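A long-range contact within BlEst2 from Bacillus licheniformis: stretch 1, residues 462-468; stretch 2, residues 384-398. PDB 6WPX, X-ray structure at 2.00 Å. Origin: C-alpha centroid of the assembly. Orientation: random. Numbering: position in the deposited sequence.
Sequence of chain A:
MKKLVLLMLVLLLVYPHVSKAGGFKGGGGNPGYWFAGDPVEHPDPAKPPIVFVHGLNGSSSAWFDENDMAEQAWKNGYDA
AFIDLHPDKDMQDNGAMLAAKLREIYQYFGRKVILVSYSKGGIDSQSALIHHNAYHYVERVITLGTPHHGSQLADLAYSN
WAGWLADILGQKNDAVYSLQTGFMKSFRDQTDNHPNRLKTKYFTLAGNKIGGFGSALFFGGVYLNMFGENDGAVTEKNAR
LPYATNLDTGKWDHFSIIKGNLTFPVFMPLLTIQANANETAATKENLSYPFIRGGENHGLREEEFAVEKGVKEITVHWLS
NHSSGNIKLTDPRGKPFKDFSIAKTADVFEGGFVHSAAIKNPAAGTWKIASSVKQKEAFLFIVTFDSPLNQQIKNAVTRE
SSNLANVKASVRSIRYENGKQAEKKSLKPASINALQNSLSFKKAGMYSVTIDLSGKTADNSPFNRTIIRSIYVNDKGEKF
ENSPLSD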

# COMPACT_ATOMS: atom_id res chain seq x y z
N PRO A 462 1.71 22.12 22.24
CA PRO A 462 2.67 21.15 21.67
C PRO A 462 2.05 20.30 20.55
O PRO A 462 0.83 20.09 20.51
CB PRO A 462 3.03 20.27 22.87
CG PRO A 462 2.64 21.06 24.08
CD PRO A 462 1.44 21.83 23.66
N PHE A 463 2.88 19.87 19.63
CA PHE A 463 2.46 18.96 18.54
C PHE A 463 3.53 17.89 18.38
O PHE A 463 4.64 18.07 18.83
CB PHE A 463 2.27 19.70 17.21
CG PHE A 463 3.54 20.08 16.50
CD1 PHE A 463 4.17 19.19 15.66
CD2 PHE A 463 4.10 21.33 16.66
CE1 PHE A 463 5.33 19.53 15.00
CE2 PHE A 463 5.27 21.67 16.01
CZ PHE A 463 5.89 20.77 15.19
N ASN A 464 3.15 16.82 17.68
CA ASN A 464 4.03 15.68 17.36
C ASN A 464 3.56 15.05 16.03
O ASN A 464 2.38 14.86 15.88
CB ASN A 464 4.24 14.71 18.53
CG ASN A 464 2.98 14.21 19.20
OD1 ASN A 464 2.98 13.88 20.37
ND2 ASN A 464 1.90 14.14 18.46
N ARG A 465 4.48 14.79 15.12
CA ARG A 465 4.20 14.05 13.86
C ARG A 465 5.40 13.17 13.56
O ARG A 465 6.48 13.48 14.00
CB ARG A 465 3.87 14.94 12.66
CG ARG A 465 2.62 15.78 12.81
CD ARG A 465 1.32 15.03 12.86
NE ARG A 465 0.17 15.87 12.58
CZ ARG A 465 -0.44 16.64 13.46
NH1 ARG A 465 -0.03 16.68 14.71
NH2 ARG A 465 -1.47 17.35 13.09
N THR A 466 5.16 12.13 12.79
CA THR A 466 6.17 11.17 12.36
C THR A 466 6.08 11.06 10.85
O THR A 466 5.03 10.69 10.32
CB THR A 466 5.94 9.81 13.00
OG1 THR A 466 5.65 9.96 14.39
CG2 THR A 466 7.13 8.90 12.82
N ILE A 467 7.17 11.39 10.17
CA ILE A 467 7.25 11.33 8.71
C ILE A 467 8.05 10.11 8.35
O ILE A 467 9.12 9.90 8.90
CB ILE A 467 7.88 12.63 8.13
CG1 ILE A 467 7.02 13.87 8.55
CG2 ILE A 467 8.05 12.54 6.57
CD1 ILE A 467 7.59 15.19 8.18
N ILE A 468 7.52 9.30 7.43
CA ILE A 468 8.20 8.12 6.91
C ILE A 468 8.56 8.36 5.44
O ILE A 468 7.69 8.66 4.63
CB ILE A 468 7.38 6.82 7.11
CG1 ILE A 468 7.28 6.49 8.61
CG2 ILE A 468 7.97 5.64 6.28
CD1 ILE A 468 6.33 5.45 8.92
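Stretch 2 384-398: TFDSPLNQQIKNAVT

Stretch 2 meets the strand 462-468 in two forms: it arrives as the end of a strand, 384-386, turns through Ser387 and Pro388, and continues as a helix that runs to Val397. The axes of the helix and of strand 462-468 approach to 10.9 Å, and their N-to-C directions differ by 63°. The packing is therefore oblique, yet a register survives along it: the CA of Phe463 is 8.8 Å from the CA of Leu389, the CA of Arg465 is 8.3 Å from the CA of Ile393, and the CA of Ile467 is 9.6 Å from the CA of Val397. Two residues on an extended strand match four on a helix, one turn, so a single row of side chains on each element can face the other. Phe463, Arg465 and Ile467 all point toward stretch 2, as do Leu389, Ile393 and Val397 toward stretch 1.

Arg465 has the most area covered, and its setting explains much of the contact. Its chain leaves the backbone with chi1 and chi2 both m and chi3 t, passing Ile393, where CG of Arg465 is 3.9 Å from CD1 of Ile393. The guanidinium then reaches the segment before the helix and lies flat on the ring of Phe385. The two centres are 3.6 Å apart and the planes only 7° from parallel; CZ of Arg465 stands over the ring face, so the stack is also a cation-pi contact. NH2 of Arg465 comes within 3.3 Å of CB of Phe385, while over the opposite face of the guanidinium CD2 of Leu389 lies 3.5 Å from that same NH2. Apolar groups cover both faces, and CB of Ser387 lies at the edge, 3.9 Å from NH2 of Arg465. NH1 of Arg465 donates to the backbone O of Asn464 at 3.2 Å, and NH2 is hydrogen-bonded elsewhere in the structure. No hydrogen bond joins the two stretches. Here a buried arginine serves as a flat packing surface while its NH1 and NH2 keep hydrogen bonds.

Phe385, second in covered area, points toward the strand with chi1 m. Its CZ is also 4.0 Å from ND2 of Asn464, whose CB points away although the end of its side chain comes nearer.

Ile393 is the hub of the helical part. Besides touching Arg465, its CD1 lies 3.5 Å from CE1 of Phe463, and its CG2 is 4.2 Å from CD1 of Ile467. One branched side chain thus meets three successive inward-facing residues of the strand. One turn earlier, CD2 of Leu389 packs 3.7 Å from CB of Phe463; one turn later, CG1 of Val397 lies 3.7 Å from CD1 of Ile467, although Val397 is poorly ordered.

A short turn separates the two parts. OG of Ser387 accepts from N of Leu389 at 3.2 Å, a capping bond. Phe385 and Leu389, four positions apart, take opposite faces of one guanidinium.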

# COMPACT_ATOMS: atom_id res chain seq x y z
N THR A 384 -3.78 9.50 13.36
CA THR A 384 -3.85 10.37 12.19
C THR A 384 -4.56 11.62 12.67
O THR A 384 -5.35 11.55 13.61
CB THR A 384 -4.52 9.73 10.95
OG1 THR A 384 -5.93 9.78 11.14
CG2 THR A 384 -4.03 8.30 10.67
N PHE A 385 -4.27 12.76 12.06
CA PHE A 385 -4.84 14.04 12.45
C PHE A 385 -5.47 14.73 11.27
O PHE A 385 -4.87 14.84 10.19
CB PHE A 385 -3.77 14.99 13.00
CG PHE A 385 -2.97 14.48 14.18
CD1 PHE A 385 -1.92 13.57 13.99
CD2 PHE A 385 -3.22 14.94 15.47
CE1 PHE A 385 -1.19 13.09 15.08
CE2 PHE A 385 -2.48 14.45 16.56
CZ PHE A 385 -1.47 13.55 16.35
N ASP A 386 -6.68 15.24 11.50
CA ASP A 386 -7.37 16.08 10.54
C ASP A 386 -7.19 17.48 11.19
O ASP A 386 -7.90 17.84 12.13
CB ASP A 386 -8.85 15.70 10.38
CG ASP A 386 -9.59 16.57 9.37
OD1 ASP A 386 -8.99 17.55 8.88
OD2 ASP A 386 -10.74 16.25 9.04
N SER A 387 -6.16 18.20 10.77
CA SER A 387 -5.79 19.47 11.40
C SER A 387 -5.14 20.43 10.39
O SER A 387 -4.38 19.98 9.52
CB SER A 387 -4.81 19.20 12.55
OG SER A 387 -4.21 20.36 13.11
N PRO A 388 -5.36 21.75 10.54
CA PRO A 388 -4.69 22.71 9.63
C PRO A 388 -3.17 22.76 9.82
O PRO A 388 -2.50 23.36 9.02
CB PRO A 388 -5.33 24.05 10.01
CG PRO A 388 -6.57 23.70 10.80
CD PRO A 388 -6.21 22.45 11.52
N LEU A 389 -2.67 22.06 10.86
CA LEU A 389 -1.22 22.04 11.19
C LEU A 389 -0.40 21.39 10.08
O LEU A 389 0.77 21.66 10.01
CB LEU A 389 -0.97 21.34 12.53
CG LEU A 389 0.50 21.05 12.83
CD1 LEU A 389 1.22 22.32 13.22
CD2 LEU A 389 0.65 19.97 13.87
N ASN A 390 -1.03 20.57 9.24
CA ASN A 390 -0.35 19.85 8.13
C ASN A 390 0.43 20.82 7.23
O ASN A 390 1.52 20.49 6.86
CB ASN A 390 -1.31 18.92 7.36
CG ASN A 390 -2.34 19.62 6.50
OD1 ASN A 390 -2.99 20.57 6.95
ND2 ASN A 390 -2.47 19.21 5.26
N GLN A 391 -0.17 21.96 6.89
CA GLN A 391 0.44 22.98 6.00
C GLN A 391 1.75 23.45 6.63
O GLN A 391 2.74 23.54 5.92
CB GLN A 391 -0.53 24.13 5.80
CG GLN A 391 -1.47 23.94 4.61
CD GLN A 391 -2.78 23.32 5.01
OE1 GLN A 391 -3.45 23.78 5.93
NE2 GLN A 391 -3.16 22.26 4.32
N GLN A 392 1.73 23.68 7.93
CA GLN A 392 2.90 24.18 8.67
C GLN A 392 4.00 23.14 8.75
O GLN A 392 5.17 23.51 8.66
CB GLN A 392 2.50 24.70 10.06
CG GLN A 392 1.45 25.84 10.03
CD GLN A 392 1.77 26.98 9.07
OE1 GLN A 392 2.88 27.53 9.04
NE2 GLN A 392 0.80 27.36 8.26
N ILE A 393 3.62 21.84 8.92
CA ILE A 393 4.54 20.69 8.93
C ILE A 393 5.26 20.68 7.58
O ILE A 393 6.49 20.75 7.56
CB ILE A 393 3.83 19.32 9.22
CG1 ILE A 393 2.99 19.33 10.53
CG2 ILE A 393 4.83 18.14 9.20
CD1 ILE A 393 3.77 19.42 11.85
N LYS A 394 4.49 20.63 6.46
CA LYS A 394 5.04 20.64 5.11
C LYS A 394 6.03 21.81 4.92
O LYS A 394 7.15 21.57 4.47
CB LYS A 394 3.93 20.70 4.06
CG LYS A 394 4.33 20.12 2.72
CD LYS A 394 3.21 20.30 1.69
CE LYS A 394 3.61 19.85 0.30
NZ LYS A 394 4.54 20.80 -0.36
N ASN A 395 5.66 23.03 5.37
CA ASN A 395 6.51 24.21 5.30
C ASN A 395 7.82 24.05 6.07
O ASN A 395 8.85 24.47 5.57
CB ASN A 395 5.77 25.47 5.79
CG ASN A 395 4.71 25.98 4.85
OD1 ASN A 395 4.76 25.81 3.63
ND2 ASN A 395 3.73 26.67 5.42
N ALA A 396 7.78 23.44 7.29
CA ALA A 396 8.95 23.26 8.14
C ALA A 396 9.95 22.25 7.61
O ALA A 396 11.15 22.45 7.75
CB ALA A 396 8.54 22.91 9.56
N VAL A 397 9.48 21.16 6.99
CA VAL A 397 10.37 20.14 6.42
C VAL A 397 10.91 20.55 5.05
O VAL A 397 11.99 20.10 4.67
CB VAL A 397 9.77 18.72 6.42
CG1 VAL A 397 9.63 18.20 7.85
CG2 VAL A 397 8.44 18.65 5.66
N THR A 398 10.18 21.42 4.32
CA THR A 398 10.62 21.94 3.03
C THR A 398 11.39 23.26 3.24
O THR A 398 11.84 23.54 4.36
CB THR A 398 9.45 21.98 2.02
OG1 THR A 398 8.44 22.87 2.48
CG2 THR A 398 8.86 20.59 1.76